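Putative angiotensinogen (Lampetra fluviatilis, PDB 5INW) belongs to the serpin family, binds heparin and inhibits thrombin, with heparin promoting the inhibition through a template mechanism. Local coordinates at residues 262-267 against 276-281; 280-285 against 344-349; 294-299 against 312-317; 350-355 against 397-402. The protein carries 1 engineered substitution. All coordinates share one frame; numbering follows the deposited sequence.

Interaction 1: residues 262-267 against 276-281; sequences KNVRFW and VPTMHQ
Val-276 O is gripped by two hydrogen bonds, one from Val-264 N across the hairpin at 3.2 Å and one from Thr-278 OG1 on its own strand at 2.5 Å. Both donors stand above the carbonyl plane, and a CA-H of Asn-263 also points at the oxygen. Thr-278 can reach back because OG1 lies beside its own backbone N (chi1 -60°). Thr-278 OG1 also sits 3.5 Å from Val-264 CB, and the two side chains cross at about a right angle, Val-264 CG2 resting on Thr-278 CB. An alanine in place of Thr-278 would leave Val-276 O without its hydroxyl partner and would probably loosen the seat of Val-264. The straightest bond, at 177°, runs from Val-276 N to Val-264 O. Further along, Thr-278 N donates to Lys-262 O at 2.9 Å, while the return bond from Lys-262 N to Thr-278 O is weak. His-280 turns the edge of its ring toward Val-264 CG2. At the other end Phe-266 CB meets Val-276 CG2 at 3.5 Å, and the ring, its CG anti to the backbone N, leads onward to Pro-350 and to Arg-10 of the C-terminal peptide chain. With strand directions 109° apart, this is a strongly twisted antiparallel beta hairpin, corresponding to strands 4 and 3 of sheet C in the serpin fold.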
# COMPACT_ATOMS: atom_id res chain seq x y z
N LYS A 262 -27.39 8.38 -6.24
CA LYS A 262 -27.82 8.73 -7.61
C LYS A 262 -26.56 9.04 -8.43
O LYS A 262 -25.51 9.40 -7.88
CB LYS A 262 -28.88 9.90 -7.69
CG LYS A 262 -29.97 9.65 -8.75
CD LYS A 262 -30.74 10.87 -9.29
CE LYS A 262 -31.81 10.45 -10.31
NZ LYS A 262 -32.38 11.58 -11.10
N ASN A 263 -26.66 8.94 -9.75
CA ASN A 263 -25.54 9.29 -10.63
C ASN A 263 -25.31 10.80 -10.57
O ASN A 263 -26.25 11.55 -10.43
CB ASN A 263 -25.83 8.86 -12.07
CG ASN A 263 -26.05 7.36 -12.22
OD1 ASN A 263 -25.56 6.57 -11.44
ND2 ASN A 263 -26.80 6.98 -13.22
N VAL A 264 -24.08 11.24 -10.68
CA VAL A 264 -23.74 12.67 -10.63
C VAL A 264 -22.51 12.85 -11.53
O VAL A 264 -21.68 11.93 -11.65
CB VAL A 264 -23.42 13.11 -9.18
CG1 VAL A 264 -22.77 14.50 -9.11
CG2 VAL A 264 -24.66 13.02 -8.30
N ARG A 265 -22.41 14.01 -12.17
CA ARG A 265 -21.24 14.31 -12.97
C ARG A 265 -20.08 14.42 -12.03
O ARG A 265 -20.11 15.21 -11.07
CB ARG A 265 -21.36 15.61 -13.77
CG ARG A 265 -22.18 15.50 -15.06
CD ARG A 265 -22.70 16.86 -15.54
NE ARG A 265 -23.88 16.65 -16.38
CZ ARG A 265 -25.12 16.39 -15.94
NH1 ARG A 265 -25.40 16.30 -14.64
NH2 ARG A 265 -26.10 16.23 -16.83
N PHE A 266 -19.10 13.56 -12.28
CA PHE A 266 -17.78 13.67 -11.68
C PHE A 266 -16.90 14.32 -12.72
O PHE A 266 -16.78 13.82 -13.84
CB PHE A 266 -17.25 12.29 -11.30
CG PHE A 266 -15.90 12.30 -10.59
CD1 PHE A 266 -15.83 12.36 -9.20
CD2 PHE A 266 -14.70 12.19 -11.31
CE1 PHE A 266 -14.60 12.33 -8.55
CE2 PHE A 266 -13.48 12.19 -10.68
CZ PHE A 266 -13.43 12.25 -9.30
N TRP A 267 -16.27 15.43 -12.34
CA TRP A 267 -15.39 16.18 -13.22
C TRP A 267 -13.91 15.76 -13.04
O TRP A 267 -13.23 16.22 -12.13
CB TRP A 267 -15.60 17.69 -12.99
CG TRP A 267 -16.96 18.12 -13.47
CD1 TRP A 267 -18.09 18.33 -12.71
CD2 TRP A 267 -17.35 18.33 -14.83
NE1 TRP A 267 -19.15 18.68 -13.51
CE2 TRP A 267 -18.73 18.70 -14.81
CE3 TRP A 267 -16.68 18.27 -16.07
CZ2 TRP A 267 -19.45 19.01 -16.00
CZ3 TRP A 267 -17.40 18.59 -17.24
CH2 TRP A 267 -18.77 18.95 -17.20
N VAL A 276 -21.23 9.01 -12.37
CA VAL A 276 -20.70 8.12 -11.34
C VAL A 276 -21.71 7.94 -10.21
O VAL A 276 -22.13 8.95 -9.63
CB VAL A 276 -19.39 8.68 -10.77
CG1 VAL A 276 -18.74 7.67 -9.83
CG2 VAL A 276 -18.44 9.00 -11.90
N PRO A 277 -22.10 6.69 -9.90
CA PRO A 277 -23.03 6.51 -8.81
C PRO A 277 -22.41 7.09 -7.58
O PRO A 277 -21.33 6.66 -7.19
CB PRO A 277 -23.17 4.98 -8.69
CG PRO A 277 -21.95 4.42 -9.29
CD PRO A 277 -21.57 5.39 -10.38
N THR A 278 -23.05 8.12 -7.04
CA THR A 278 -22.46 8.97 -6.01
C THR A 278 -23.32 8.82 -4.79
O THR A 278 -24.54 8.86 -4.87
CB THR A 278 -22.42 10.44 -6.52
OG1 THR A 278 -21.62 10.50 -7.72
CG2 THR A 278 -21.82 11.39 -5.48
N MET A 279 -22.68 8.64 -3.64
CA MET A 279 -23.37 8.36 -2.37
C MET A 279 -23.54 9.63 -1.61
O MET A 279 -22.84 10.62 -1.88
CB MET A 279 -22.57 7.38 -1.51
CG MET A 279 -22.32 6.05 -2.19
SD MET A 279 -21.28 4.97 -1.24
CE MET A 279 -19.80 5.94 -0.97
N HIS A 280 -24.45 9.59 -0.62
CA HIS A 280 -24.91 10.81 0.06
C HIS A 280 -25.28 10.55 1.50
O HIS A 280 -25.96 9.57 1.82
CB HIS A 280 -26.10 11.39 -0.67
CG HIS A 280 -25.81 11.81 -2.06
ND1 HIS A 280 -25.28 13.05 -2.36
CD2 HIS A 280 -25.99 11.18 -3.24
CE1 HIS A 280 -25.13 13.16 -3.67
NE2 HIS A 280 -25.56 12.04 -4.23
N GLN A 281 -24.82 11.46 2.37
CA GLN A 281 -25.09 11.36 3.80
C GLN A 281 -24.90 12.71 4.51
O GLN A 281 -24.11 13.60 4.11
CB GLN A 281 -24.27 10.26 4.55
CG GLN A 281 -22.78 10.53 4.71
CD GLN A 281 -22.04 9.46 5.50
OE1 GLN A 281 -22.56 8.39 5.80
NE2 GLN A 281 -20.80 9.76 5.82

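Interaction 2: residues 280-285 against 344-349; sequences HQRAKL and YVQLSL
The Tyr-344 ring is clasped between two basic side chains two residues apart on the opposing segment. Over one face comes Arg-282 in a cation-pi contact, CZ 4.2 Å from the centroid of the Tyr-344 ring. The guanidinium is tilted 51° against the ring, so NH2 is the atom that dips over the centre. Over the opposite face Lys-284 lays its extended chain, CE making a CH-pi contact 3.8 Å from the centroid of the Tyr-344 ring. A bend at chi3 (75°) carries the guanidinium of Arg-282 to the tyrosine. Its stem is backed by Gln-346, itself bent at chi2, whose NE2 lies 3.6 Å from Arg-282 CG. Beneath, the backbones pair antiparallel: Leu-347 N donates to Gln-281 O at 2.9 Å, nearly along the C=O axis, and Gln-281 N returns a bond to Leu-347 O in the carbonyl plane. Val-345 N donates to Ala-283 O at 2.6 Å; the reverse bond is weak. On the face of Gln-281 and Leu-347, Leu-285 comes in from the loop across Leu-347 at about a right angle, Leu-285 CD1 3.9 Å from Leu-347 CD2, both leucines packing on Leu-300 of strand 295-301. Within serpin sheet C, strand 273-283 lies between 261-267 and the first part of strand 345-359, while Gln-346 to Ser-348 pair in parallel with a strand of the C-terminal peptide chain.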
# COMPACT_ATOMS: atom_id res chain seq x y z
N HIS A 280 -24.45 9.59 -0.62
CA HIS A 280 -24.91 10.81 0.06
C HIS A 280 -25.28 10.55 1.50
O HIS A 280 -25.96 9.57 1.82
CB HIS A 280 -26.10 11.39 -0.67
CG HIS A 280 -25.81 11.81 -2.06
ND1 HIS A 280 -25.28 13.05 -2.36
CD2 HIS A 280 -25.99 11.18 -3.24
CE1 HIS A 280 -25.13 13.16 -3.67
NE2 HIS A 280 -25.56 12.04 -4.23
N GLN A 281 -24.82 11.46 2.37
CA GLN A 281 -25.09 11.36 3.80
C GLN A 281 -24.90 12.71 4.51
O GLN A 281 -24.11 13.60 4.11
CB GLN A 281 -24.27 10.26 4.55
CG GLN A 281 -22.78 10.53 4.71
CD GLN A 281 -22.04 9.46 5.50
OE1 GLN A 281 -22.56 8.39 5.80
NE2 GLN A 281 -20.80 9.76 5.82
N ARG A 282 -25.67 12.84 5.57
CA ARG A 282 -25.55 13.95 6.48
C ARG A 282 -25.02 13.32 7.75
O ARG A 282 -25.79 12.68 8.49
CB ARG A 282 -26.90 14.66 6.68
CG ARG A 282 -26.73 16.15 6.91
CD ARG A 282 -27.94 16.86 7.52
NE ARG A 282 -28.08 16.57 8.95
CZ ARG A 282 -28.90 17.21 9.79
NH1 ARG A 282 -29.67 18.21 9.37
NH2 ARG A 282 -28.94 16.84 11.07
N ALA A 283 -23.72 13.47 8.01
CA ALA A 283 -23.15 13.04 9.30
C ALA A 283 -22.14 14.03 9.89
O ALA A 283 -21.74 14.99 9.22
CB ALA A 283 -22.54 11.66 9.16
N LYS A 284 -21.76 13.78 11.14
CA LYS A 284 -20.78 14.59 11.88
C LYS A 284 -19.33 14.18 11.55
O LYS A 284 -18.77 13.28 12.17
CB LYS A 284 -21.03 14.45 13.39
CG LYS A 284 -22.45 14.80 13.79
CD LYS A 284 -22.65 14.76 15.29
CE LYS A 284 -24.10 15.07 15.58
NZ LYS A 284 -24.35 15.18 17.03
N LEU A 285 -18.71 14.86 10.59
CA LEU A 285 -17.40 14.52 10.10
C LEU A 285 -16.46 15.66 10.31
O LEU A 285 -16.86 16.80 10.17
CB LEU A 285 -17.50 14.23 8.62
CG LEU A 285 -18.49 13.10 8.31
CD1 LEU A 285 -18.80 13.02 6.83
CD2 LEU A 285 -17.96 11.76 8.82
N TYR A 344 -23.03 18.49 11.89
CA TYR A 344 -23.31 17.69 10.71
C TYR A 344 -22.78 18.33 9.41
O TYR A 344 -22.82 19.55 9.22
CB TYR A 344 -24.83 17.46 10.58
CG TYR A 344 -25.47 16.44 11.54
CD1 TYR A 344 -25.57 15.09 11.20
CD2 TYR A 344 -26.06 16.85 12.74
CE1 TYR A 344 -26.18 14.18 12.05
CE2 TYR A 344 -26.67 15.94 13.59
CZ TYR A 344 -26.73 14.60 13.23
OH TYR A 344 -27.34 13.70 14.07
N VAL A 345 -22.33 17.47 8.51
CA VAL A 345 -21.78 17.87 7.21
C VAL A 345 -22.55 17.19 6.08
O VAL A 345 -23.05 16.05 6.25
CB VAL A 345 -20.30 17.45 7.11
CG1 VAL A 345 -19.71 17.90 5.78
CG2 VAL A 345 -19.52 18.04 8.27
N GLN A 346 -22.62 17.86 4.93
CA GLN A 346 -23.24 17.31 3.73
C GLN A 346 -22.20 16.69 2.83
O GLN A 346 -21.44 17.39 2.18
CB GLN A 346 -23.94 18.43 2.97
CG GLN A 346 -25.11 19.05 3.70
CD GLN A 346 -26.30 18.13 3.77
OE1 GLN A 346 -26.22 16.97 3.32
NE2 GLN A 346 -27.42 18.62 4.32
N LEU A 347 -22.14 15.36 2.80
CA LEU A 347 -21.08 14.68 2.06
C LEU A 347 -21.62 14.03 0.82
O LEU A 347 -22.69 13.43 0.87
CB LEU A 347 -20.39 13.63 2.92
CG LEU A 347 -19.26 12.84 2.24
CD1 LEU A 347 -18.07 13.69 1.88
CD2 LEU A 347 -18.80 11.69 3.14
N SER A 348 -20.87 14.15 -0.26
CA SER A 348 -21.14 13.49 -1.54
C SER A 348 -19.85 12.75 -1.96
O SER A 348 -18.79 13.38 -2.07
CB SER A 348 -21.54 14.53 -2.61
OG SER A 348 -22.25 15.64 -2.05
N LEU A 349 -19.91 11.42 -2.14
CA LEU A 349 -18.74 10.58 -2.40
C LEU A 349 -19.02 9.48 -3.41
O LEU A 349 -19.92 8.66 -3.16
CB LEU A 349 -18.29 9.90 -1.11
CG LEU A 349 -17.01 9.03 -1.05
CD1 LEU A 349 -15.80 9.90 -1.31
CD2 LEU A 349 -16.87 8.34 0.32

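Interaction 3: residues 294-299 against 312-317; sequences RSTVVK and VPHRTE
The tight part is the hydrogen-bonded antiparallel pair Thr-296/Val-312, where Thr-296 N donates to Val-312 O and Val-312 N to Thr-296 O, each at 2.8 Å, with the non-hydrogen-bonded pair Ser-295/Pro-313, where the chains come nearest, Ser-295 CB lying 3.4 Å from Pro-313 CA. Helix 319-325 covers the face of Ser-295 and Pro-313 through Val-322 and Leu-319; Val-312, on the other face, packs on Pro-11 of the C-terminal peptide chain. The strands belong to the beta hairpin 295-301/306-313, probably strands 2 and 3 of serpin sheet B. On its other edge strand 295-301 pairs with 287-290, where Arg-294 and Ser-295 both face Asp-290 in a G1 beta bulge, Arg-294 with the positive phi (52°) of its first position. His-314 continues the hairpin pairing past the strand end, its N donating to Arg-294 O at 3.0 Å in the carbonyl plane. Its ring folds back over Ser-295 CA and crosses Thr-296 at about a right angle. Gln-289 fixes both polar tips, bonding Thr-296 OG1 through NE2 and His-314 NE2 through OE1. Toward solvent the contact loosens. Arg-294 NE and Arg-315 NH2 lie 5.2 Å apart; their like charges would probably repel, and Arg-294 has a long, weak ion pair with Asp-318.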
# COMPACT_ATOMS: atom_id res chain seq x y z
N ARG A 294 -5.41 25.12 -1.28
CA ARG A 294 -6.62 25.41 -2.07
C ARG A 294 -7.48 24.17 -2.31
O ARG A 294 -7.94 23.91 -3.44
CB ARG A 294 -6.23 26.06 -3.40
CG ARG A 294 -5.62 27.45 -3.26
CD ARG A 294 -5.56 28.14 -4.60
NE ARG A 294 -4.31 28.89 -4.71
CZ ARG A 294 -3.12 28.34 -5.00
NH1 ARG A 294 -2.98 27.03 -5.20
NH2 ARG A 294 -2.05 29.12 -5.08
N SER A 295 -7.70 23.43 -1.22
CA SER A 295 -8.31 22.12 -1.27
C SER A 295 -9.00 21.77 0.04
O SER A 295 -8.61 22.25 1.12
CB SER A 295 -7.25 21.07 -1.59
OG SER A 295 -6.34 20.94 -0.52
N THR A 296 -10.04 20.97 -0.09
CA THR A 296 -10.86 20.52 1.03
C THR A 296 -10.30 19.20 1.57
O THR A 296 -10.03 18.28 0.80
CB THR A 296 -12.35 20.29 0.57
OG1 THR A 296 -12.83 21.39 -0.21
CG2 THR A 296 -13.26 20.09 1.77
N VAL A 297 -10.16 19.10 2.90
CA VAL A 297 -9.75 17.86 3.59
C VAL A 297 -10.89 17.33 4.45
O VAL A 297 -11.52 18.10 5.16
CB VAL A 297 -8.53 18.12 4.51
CG1 VAL A 297 -8.15 16.87 5.31
CG2 VAL A 297 -7.35 18.63 3.68
N VAL A 298 -11.10 16.01 4.44
CA VAL A 298 -12.15 15.38 5.25
C VAL A 298 -11.73 14.01 5.74
O VAL A 298 -11.10 13.26 5.01
CB VAL A 298 -13.48 15.28 4.46
CG1 VAL A 298 -13.36 14.46 3.20
CG2 VAL A 298 -14.61 14.71 5.31
N LYS A 299 -12.14 13.69 6.96
CA LYS A 299 -11.80 12.45 7.64
C LYS A 299 -13.03 11.59 7.69
O LYS A 299 -14.00 11.95 8.32
CB LYS A 299 -11.32 12.76 9.05
CG LYS A 299 -10.95 11.60 9.95
CD LYS A 299 -10.20 12.12 11.18
CE LYS A 299 -9.92 11.05 12.25
NZ LYS A 299 -11.12 10.61 13.05
N VAL A 312 -9.54 16.93 -1.60
CA VAL A 312 -10.07 17.39 -2.91
C VAL A 312 -9.53 18.78 -3.25
O VAL A 312 -9.91 19.76 -2.62
CB VAL A 312 -11.63 17.51 -2.93
CG1 VAL A 312 -12.15 17.31 -4.36
CG2 VAL A 312 -12.27 16.53 -1.96
N PRO A 313 -8.66 18.88 -4.26
CA PRO A 313 -8.41 20.25 -4.71
C PRO A 313 -9.68 20.87 -5.29
O PRO A 313 -10.47 20.16 -5.94
CB PRO A 313 -7.32 20.08 -5.76
CG PRO A 313 -7.41 18.66 -6.18
CD PRO A 313 -7.80 17.91 -4.94
N HIS A 314 -9.85 22.17 -5.03
CA HIS A 314 -10.96 22.98 -5.57
C HIS A 314 -10.90 23.08 -7.07
O HIS A 314 -11.88 22.81 -7.75
CB HIS A 314 -10.93 24.38 -5.00
CG HIS A 314 -11.32 24.45 -3.57
ND1 HIS A 314 -12.49 23.88 -3.10
CD2 HIS A 314 -10.72 25.02 -2.51
CE1 HIS A 314 -12.58 24.09 -1.80
NE2 HIS A 314 -11.52 24.78 -1.41
N ARG A 315 -9.74 23.45 -7.59
CA ARG A 315 -9.46 23.39 -9.02
C ARG A 315 -8.56 22.18 -9.26
O ARG A 315 -7.49 22.08 -8.67
CB ARG A 315 -8.71 24.64 -9.49
CG ARG A 315 -9.23 25.96 -8.97
CD ARG A 315 -8.14 27.02 -9.04
NE ARG A 315 -8.70 28.34 -9.17
CZ ARG A 315 -7.97 29.44 -9.34
NH1 ARG A 315 -8.58 30.63 -9.47
NH2 ARG A 315 -6.63 29.37 -9.36
N THR A 316 -8.96 21.29 -10.16
CA THR A 316 -8.19 20.06 -10.43
C THR A 316 -6.80 20.32 -11.05
O THR A 316 -6.00 19.37 -11.21
CB THR A 316 -9.00 19.06 -11.28
OG1 THR A 316 -9.54 19.72 -12.43
CG2 THR A 316 -10.16 18.56 -10.49
N GLU A 317 -6.52 21.60 -11.35
CA GLU A 317 -5.16 22.11 -11.65
C GLU A 317 -4.27 22.39 -10.42
O GLU A 317 -3.08 22.46 -10.57
CB GLU A 317 -5.27 23.38 -12.49
CG GLU A 317 -6.02 23.22 -13.81
CD GLU A 317 -7.12 24.25 -14.00
OE1 GLU A 317 -8.03 24.32 -13.15
OE2 GLU A 317 -7.08 24.98 -15.01

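Interaction 4: residues 350-355 against 397-402; sequences PKFKIS and SVLHVN
Antiparallel strands of serpin sheet A meet here, corresponding to strands 6 and 5, with 405-417 pairing on the far side of 397-401. The main bump is Phe-352. Its CG takes the crowded position between backbone N and carbonyl carbon (chi1 59°), which lays the ring alongside Val-401. Val-401 CB sits over one ring face, with CG2 3.7 Å from Phe-352 CZ, while Leu-399 CD2 comes to the ring edge 3.9 Å from Phe-352 CE2. The ring thus fills the hollow between these two side chains, and Pro-33 of the C-terminal peptide chain packs on it too. An alanine in place of Phe-352 would remove the ring and would probably leave Val-401 and Leu-399 poorly packed against this strand. Next along, Ile-354 lies beside Leu-399, pointing the same way, Ile-354 CG1 4.2 Å from Leu-399 CB. On the other face of the sheet the fully extended Lys-353 slants across His-400, its CD 4.1 Å above the imidazole plane, out from the centre of the ring. Beyond it Lys-353 CE reaches Val-398 CG1, whose other branch, Val-398 CG2, meets Ser-355 CB at 3.8 Å. Four backbone hydrogen bonds hold the strands in register, the straightest from Leu-399 N to Ile-354 O at 172°. Phe-352 O accepts Val-401 N nearly along its C=O axis and also lies in the plane of the His-400 ring, 3.4 Å from His-400 CD2.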
# COMPACT_ATOMS: atom_id res chain seq x y z
N PRO A 350 -18.20 9.37 -4.49
CA PRO A 350 -18.34 8.28 -5.46
C PRO A 350 -18.25 6.87 -4.86
O PRO A 350 -17.58 6.67 -3.86
CB PRO A 350 -17.18 8.51 -6.42
CG PRO A 350 -16.94 9.98 -6.38
CD PRO A 350 -17.24 10.39 -4.96
N LYS A 351 -18.97 5.94 -5.49
CA LYS A 351 -18.96 4.49 -5.22
C LYS A 351 -18.27 3.89 -6.46
O LYS A 351 -18.66 4.17 -7.61
CB LYS A 351 -20.40 4.00 -5.08
CG LYS A 351 -20.66 2.49 -5.04
CD LYS A 351 -22.17 2.26 -4.88
CE LYS A 351 -22.69 0.90 -5.34
NZ LYS A 351 -22.22 -0.29 -4.54
N PHE A 352 -17.23 3.10 -6.24
CA PHE A 352 -16.37 2.67 -7.32
C PHE A 352 -15.47 1.56 -6.89
O PHE A 352 -15.25 1.37 -5.69
CB PHE A 352 -15.48 3.83 -7.78
CG PHE A 352 -14.60 4.39 -6.69
CD1 PHE A 352 -15.08 5.35 -5.83
CD2 PHE A 352 -13.29 3.97 -6.53
CE1 PHE A 352 -14.27 5.87 -4.82
CE2 PHE A 352 -12.49 4.49 -5.52
CZ PHE A 352 -12.98 5.45 -4.67
N LYS A 353 -14.98 0.80 -7.87
CA LYS A 353 -13.91 -0.19 -7.68
C LYS A 353 -12.86 0.13 -8.74
O LYS A 353 -13.14 0.07 -9.94
CB LYS A 353 -14.44 -1.62 -7.84
CG LYS A 353 -13.50 -2.67 -7.28
CD LYS A 353 -14.12 -4.06 -7.38
CE LYS A 353 -13.44 -5.05 -6.45
NZ LYS A 353 -13.72 -6.46 -6.90
N ILE A 354 -11.67 0.51 -8.29
CA ILE A 354 -10.53 0.72 -9.18
C ILE A 354 -9.36 -0.19 -8.82
O ILE A 354 -9.19 -0.51 -7.65
CB ILE A 354 -10.04 2.17 -9.17
CG1 ILE A 354 -9.48 2.61 -7.81
CG2 ILE A 354 -11.14 3.11 -9.62
CD1 ILE A 354 -8.39 3.65 -7.93
N SER A 355 -8.58 -0.62 -9.80
CA SER A 355 -7.36 -1.40 -9.53
C SER A 355 -6.22 -0.93 -10.36
O SER A 355 -6.43 -0.50 -11.47
CB SER A 355 -7.58 -2.89 -9.75
OG SER A 355 -8.16 -3.15 -11.00
N SER A 397 -2.78 -3.43 -6.58
CA SER A 397 -3.72 -3.05 -5.49
C SER A 397 -5.12 -2.74 -5.96
O SER A 397 -5.30 -2.37 -7.09
CB SER A 397 -3.16 -1.84 -4.74
OG SER A 397 -3.01 -0.79 -5.68
N VAL A 398 -6.11 -2.91 -5.10
CA VAL A 398 -7.50 -2.65 -5.43
C VAL A 398 -8.23 -1.85 -4.33
O VAL A 398 -8.00 -2.10 -3.16
CB VAL A 398 -8.29 -3.94 -5.64
CG1 VAL A 398 -9.69 -3.62 -6.21
CG2 VAL A 398 -7.56 -4.88 -6.56
N LEU A 399 -9.08 -0.90 -4.73
CA LEU A 399 -9.83 -0.06 -3.80
C LEU A 399 -11.29 -0.14 -4.17
O LEU A 399 -11.62 0.11 -5.30
CB LEU A 399 -9.33 1.40 -3.81
CG LEU A 399 -10.12 2.34 -2.88
CD1 LEU A 399 -10.10 1.86 -1.43
CD2 LEU A 399 -9.60 3.78 -2.99
N HIS A 400 -12.13 -0.51 -3.23
CA HIS A 400 -13.55 -0.64 -3.44
C HIS A 400 -14.20 0.18 -2.34
O HIS A 400 -14.04 -0.10 -1.19
CB HIS A 400 -13.95 -2.13 -3.40
CG HIS A 400 -15.38 -2.41 -3.80
ND1 HIS A 400 -16.06 -3.55 -3.40
CD2 HIS A 400 -16.27 -1.69 -4.53
CE1 HIS A 400 -17.29 -3.53 -3.88
NE2 HIS A 400 -17.45 -2.42 -4.58
N VAL A 401 -14.86 1.25 -2.71
CA VAL A 401 -15.66 2.03 -1.80
C VAL A 401 -17.16 1.80 -2.11
O VAL A 401 -17.58 1.83 -3.29
CB VAL A 401 -15.28 3.53 -1.89
CG1 VAL A 401 -16.18 4.37 -1.00
CG2 VAL A 401 -13.81 3.72 -1.53
N ASN A 402 -17.96 1.58 -1.07
CA ASN A 402 -19.37 1.46 -1.21
C ASN A 402 -20.09 1.97 0.03
O ASN A 402 -19.45 2.51 0.91
CB ASN A 402 -19.74 0.04 -1.64
CG ASN A 402 -19.57 -1.00 -0.56
OD1 ASN A 402 -19.23 -0.72 0.61
ND2 ASN A 402 -19.83 -2.24 -0.95

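Overall arrangement
From the N terminus, interaction 1 comes first, closing the short hairpin between 261-267 and 273-283. Interaction 2 opens on the stretch where it ends, sharing His-280 and Gln-281, and closes a 58-residue loop. Nested in that loop is interaction 3, a hairpin of the separate sheet B; it touches interaction 2 through Leu-285 and Lys-299. Strand 345-359 then runs on from interaction 2 into interaction 4, which closes a 41-residue loop containing helix 361-369. Pro-277 O and Lys-351 N, a probable hydrogen bond, connect interactions 1 and 4. Interactions 1 and 2 thus build sheet C and interaction 4 lies in sheet A, while interactions 3 and 4 stay about 8 Å apart at their nearest atoms.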